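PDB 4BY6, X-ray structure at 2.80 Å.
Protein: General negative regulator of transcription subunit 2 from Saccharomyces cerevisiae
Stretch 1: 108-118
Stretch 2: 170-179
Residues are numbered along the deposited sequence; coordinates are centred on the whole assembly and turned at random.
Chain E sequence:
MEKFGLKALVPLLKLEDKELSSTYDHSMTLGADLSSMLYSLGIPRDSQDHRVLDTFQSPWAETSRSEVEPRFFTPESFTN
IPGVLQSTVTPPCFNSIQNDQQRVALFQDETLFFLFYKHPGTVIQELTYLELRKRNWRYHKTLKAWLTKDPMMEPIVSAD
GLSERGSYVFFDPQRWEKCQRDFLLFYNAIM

Stretch 1 (108-118) QDETLFFLFYK
Stretch 2 170-179: FFDPQRWEKC

A helix that begins at Asp109, with Gln108 as its N-cap, packs against a β-hairpin built from 170-179. In the hairpin, strands 170-172 and 177-179 are antiparallel and paired by Phe170 N to Cys179 O (2.8 Å), Cys179 N to Phe170 O (2.9 Å) and Asp172 N to Glu177 O (3.0 Å). Pro173, Gln174 and Arg175 have helical phi/psi, and Trp176 takes a left-handed conformation (49/60) before the chain returns to extended geometry. Asp172 (chi1 t) braces this turn: its OD1 accepts a hydrogen bond from Gln174 N at 3.0 Å, and its OD2 forms a salt bridge with Arg175 NE at 2.7 Å.

Gln108 makes no contact with the hairpin. From Asp109 onward the backbone is helical, with i+4 bonds such as Phe113 N to Asp109 O and Phe114 N to Glu110 O, both 2.9 Å. Asp109 (chi1 m) points toward the hairpin, and its OD2 lies 4.0 Å from Lys178 NZ, opposite charges too far apart for a salt bridge. Lys178 reaches this position with an extended side chain (m, t, t, t).

Glu110 leaves the helix sideways with chi1 at -94° and chi2 at 102°. Glu110 CG touches two aromatic residues, lying 3.4 Å from Trp176 NE1 and 4.0 Å from Phe171 CE1. The CA atoms of Glu110 and Trp176 are 8.1 Å apart, which sets the register at this end. Thr111 points away, and Leu112 is out of reach.

One turn on, Phe113 (chi1 m, chi2 -33°) points toward the hairpin and forms an offset stack with Phe171 (chi1 t, chi2 73°). The ring centroids are 4.3 Å apart and the planes 20° from parallel; Phe113 CD2 sits over one face of the Phe171 ring, 3.3 Å from Phe171 CD2. The CA of Phe113 lies 7.6 Å from that of Pro173.

Phe114 (chi1 t, chi2 93°) projects sideways. Trp176 (chi1 -143°, chi2 -111°) also starts sideways, but its indole end comes nearer the helix, so that Trp176 CH2 lies 3.8 Å from both N and CB of Phe114. The backbone N approaches the indole at its edge.

Leu115 and Phe116 do not touch the hairpin. Tyr117 (chi1 m, chi2 -75°) points toward it and receives Pro173 over one ring face in a CH-pi contact: Pro173 CG is 3.9 Å from the Tyr117 ring centroid, 25° off the normal, and 3.6 Å from Tyr117 CZ. No hydrogen bond crosses the interface, which buries 447 Å² chiefly through aromatic and apolar packing.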

# COMPACT_ATOMS: atom_id res chain seq x y z
N GLN E 108 3.56 -6.55 37.50
CA GLN E 108 4.50 -7.65 37.35
C GLN E 108 5.84 -7.21 36.72
O GLN E 108 5.93 -6.17 36.04
CB GLN E 108 3.86 -8.75 36.52
CG GLN E 108 2.53 -9.18 37.08
CD GLN E 108 1.99 -10.38 36.36
OE1 GLN E 108 2.74 -11.11 35.70
NE2 GLN E 108 0.69 -10.59 36.44
N ASP E 109 6.87 -8.04 36.90
CA ASP E 109 8.21 -7.71 36.42
C ASP E 109 8.17 -7.23 34.97
O ASP E 109 8.71 -6.16 34.66
CB ASP E 109 9.15 -8.93 36.51
CG ASP E 109 9.45 -9.38 37.95
OD1 ASP E 109 9.16 -8.64 38.92
OD2 ASP E 109 9.97 -10.52 38.09
N GLU E 110 7.52 -8.00 34.10
CA GLU E 110 7.46 -7.64 32.68
C GLU E 110 6.88 -6.25 32.48
O GLU E 110 7.43 -5.47 31.71
CB GLU E 110 6.64 -8.64 31.88
CG GLU E 110 7.44 -9.72 31.24
CD GLU E 110 7.34 -10.99 32.00
OE1 GLU E 110 7.17 -10.92 33.24
OE2 GLU E 110 7.40 -12.07 31.35
N THR E 111 5.80 -5.93 33.19
CA THR E 111 5.23 -4.59 33.04
C THR E 111 6.23 -3.48 33.42
O THR E 111 6.33 -2.47 32.71
CB THR E 111 3.94 -4.46 33.85
OG1 THR E 111 2.96 -5.30 33.23
CG2 THR E 111 3.41 -3.02 33.86
N LEU E 112 7.00 -3.71 34.48
CA LEU E 112 8.06 -2.78 34.89
C LEU E 112 9.15 -2.66 33.81
O LEU E 112 9.64 -1.54 33.50
CB LEU E 112 8.69 -3.23 36.20
CG LEU E 112 7.80 -3.50 37.42
CD1 LEU E 112 8.66 -4.10 38.52
CD2 LEU E 112 7.15 -2.22 37.89
N PHE E 113 9.53 -3.79 33.22
CA PHE E 113 10.49 -3.77 32.13
C PHE E 113 9.98 -2.89 30.97
O PHE E 113 10.71 -2.06 30.42
CB PHE E 113 10.77 -5.18 31.62
CG PHE E 113 11.56 -6.03 32.56
CD1 PHE E 113 12.51 -5.47 33.39
CD2 PHE E 113 11.36 -7.40 32.59
CE1 PHE E 113 13.25 -6.27 34.25
CE2 PHE E 113 12.09 -8.22 33.45
CZ PHE E 113 13.03 -7.66 34.29
N PHE E 114 8.72 -3.12 30.60
CA PHE E 114 8.07 -2.35 29.55
C PHE E 114 8.17 -0.84 29.81
O PHE E 114 8.61 -0.07 28.95
CB PHE E 114 6.61 -2.76 29.45
CG PHE E 114 5.86 -2.05 28.39
CD1 PHE E 114 5.75 -2.61 27.12
CD2 PHE E 114 5.26 -0.82 28.65
CE1 PHE E 114 5.05 -1.95 26.11
CE2 PHE E 114 4.55 -0.14 27.65
CZ PHE E 114 4.44 -0.72 26.38
N LEU E 115 7.72 -0.43 30.99
CA LEU E 115 7.81 0.97 31.37
C LEU E 115 9.25 1.50 31.35
O LEU E 115 9.52 2.56 30.78
CB LEU E 115 7.21 1.16 32.75
CG LEU E 115 5.70 1.05 32.76
CD1 LEU E 115 5.22 1.00 34.21
CD2 LEU E 115 5.10 2.25 31.99
N PHE E 116 10.17 0.75 31.96
CA PHE E 116 11.58 1.14 32.04
C PHE E 116 12.21 1.35 30.65
O PHE E 116 13.06 2.22 30.47
CB PHE E 116 12.36 0.08 32.82
CG PHE E 116 13.85 0.28 32.80
CD1 PHE E 116 14.48 1.07 33.75
CD2 PHE E 116 14.64 -0.34 31.83
CE1 PHE E 116 15.86 1.25 33.74
CE2 PHE E 116 16.02 -0.18 31.81
CZ PHE E 116 16.64 0.61 32.78
N TYR E 117 11.79 0.55 29.69
CA TYR E 117 12.32 0.66 28.34
C TYR E 117 11.50 1.62 27.47
O TYR E 117 11.89 1.89 26.35
CB TYR E 117 12.36 -0.70 27.66
CG TYR E 117 13.53 -1.55 28.07
CD1 TYR E 117 14.81 -1.28 27.60
CD2 TYR E 117 13.36 -2.63 28.93
CE1 TYR E 117 15.89 -2.06 27.95
CE2 TYR E 117 14.45 -3.42 29.30
CZ TYR E 117 15.71 -3.13 28.80
OH TYR E 117 16.78 -3.92 29.18
N LYS E 118 10.35 2.10 27.96
CA LYS E 118 9.52 2.96 27.12
C LYS E 118 9.58 4.45 27.47
O LYS E 118 9.30 5.30 26.62
CB LYS E 118 8.06 2.51 27.15
CG LYS E 118 7.30 2.92 25.90
CD LYS E 118 5.79 3.00 26.11
CE LYS E 118 5.07 3.49 24.85
NZ LYS E 118 3.60 3.25 24.93
N PHE E 170 18.49 -13.44 32.16
CA PHE E 170 18.48 -12.12 31.51
C PHE E 170 17.12 -11.81 30.87
O PHE E 170 16.50 -12.68 30.27
CB PHE E 170 19.54 -12.06 30.42
CG PHE E 170 20.95 -12.01 30.91
CD1 PHE E 170 21.60 -13.16 31.33
CD2 PHE E 170 21.64 -10.81 30.92
CE1 PHE E 170 22.93 -13.10 31.77
CE2 PHE E 170 22.96 -10.75 31.36
CZ PHE E 170 23.60 -11.89 31.79
N PHE E 171 16.64 -10.57 30.96
CA PHE E 171 15.42 -10.28 30.23
C PHE E 171 15.74 -9.64 28.89
O PHE E 171 16.46 -8.64 28.82
CB PHE E 171 14.46 -9.39 31.04
CG PHE E 171 13.17 -9.10 30.32
CD1 PHE E 171 12.20 -10.09 30.18
CD2 PHE E 171 12.93 -7.84 29.75
CE1 PHE E 171 11.01 -9.83 29.49
CE2 PHE E 171 11.74 -7.58 29.08
CZ PHE E 171 10.77 -8.57 28.94
N ASP E 172 15.19 -10.23 27.84
CA ASP E 172 15.33 -9.79 26.45
C ASP E 172 14.04 -9.13 26.00
O ASP E 172 13.05 -9.80 25.70
CB ASP E 172 15.65 -11.01 25.56
CG ASP E 172 15.92 -10.64 24.09
OD1 ASP E 172 15.61 -9.51 23.63
OD2 ASP E 172 16.43 -11.54 23.38
N PRO E 173 14.06 -7.79 25.91
CA PRO E 173 12.88 -6.96 25.62
C PRO E 173 12.44 -7.06 24.16
O PRO E 173 11.32 -6.66 23.85
CB PRO E 173 13.36 -5.53 25.92
CG PRO E 173 14.79 -5.67 26.48
CD PRO E 173 15.30 -6.99 25.99
N GLN E 174 13.30 -7.59 23.28
CA GLN E 174 12.92 -7.76 21.88
C GLN E 174 12.18 -9.08 21.66
O GLN E 174 11.26 -9.16 20.84
CB GLN E 174 14.15 -7.70 20.97
CG GLN E 174 14.78 -6.32 20.90
CD GLN E 174 13.86 -5.32 20.26
OE1 GLN E 174 12.97 -5.67 19.49
NE2 GLN E 174 14.06 -4.04 20.59
N ARG E 175 12.55 -10.10 22.41
CA ARG E 175 11.86 -11.38 22.34
C ARG E 175 10.81 -11.55 23.46
O ARG E 175 10.04 -12.54 23.47
CB ARG E 175 12.86 -12.53 22.38
CG ARG E 175 13.66 -12.68 21.13
CD ARG E 175 14.70 -13.77 21.29
NE ARG E 175 16.04 -13.20 21.26
CZ ARG E 175 16.77 -13.09 20.16
NH1 ARG E 175 16.31 -13.54 18.99
NH2 ARG E 175 17.98 -12.55 20.22
N TRP E 176 10.82 -10.61 24.40
CA TRP E 176 9.95 -10.68 25.56
C TRP E 176 10.08 -12.07 26.20
O TRP E 176 9.13 -12.85 26.27
CB TRP E 176 8.50 -10.36 25.19
CG TRP E 176 7.85 -9.59 26.27
CD1 TRP E 176 6.86 -10.01 27.10
CD2 TRP E 176 8.20 -8.26 26.68
NE1 TRP E 176 6.55 -9.01 28.00
CE2 TRP E 176 7.37 -7.93 27.77
CE3 TRP E 176 9.11 -7.32 26.23
CZ2 TRP E 176 7.43 -6.70 28.40
CZ3 TRP E 176 9.18 -6.10 26.87
CH2 TRP E 176 8.36 -5.80 27.94
N GLU E 177 11.29 -12.39 26.61
CA GLU E 177 11.59 -13.69 27.14
C GLU E 177 12.62 -13.54 28.24
O GLU E 177 13.50 -12.67 28.15
CB GLU E 177 12.15 -14.61 26.07
CG GLU E 177 11.15 -15.23 25.18
CD GLU E 177 11.83 -16.17 24.23
OE1 GLU E 177 13.09 -16.21 24.26
OE2 GLU E 177 11.13 -16.86 23.46
N LYS E 178 12.53 -14.41 29.24
CA LYS E 178 13.60 -14.57 30.20
C LYS E 178 14.53 -15.62 29.60
O LYS E 178 14.06 -16.56 28.98
CB LYS E 178 13.08 -14.98 31.57
CG LYS E 178 12.16 -13.96 32.20
CD LYS E 178 11.74 -14.40 33.57
CE LYS E 178 10.71 -13.44 34.14
NZ LYS E 178 10.51 -13.65 35.60
N CYS E 179 15.83 -15.41 29.72
CA CYS E 179 16.81 -16.27 29.07
C CYS E 179 17.92 -16.64 30.06
O CYS E 179 18.65 -15.77 30.54
CB CYS E 179 17.38 -15.56 27.83
SG CYS E 179 18.77 -16.43 27.02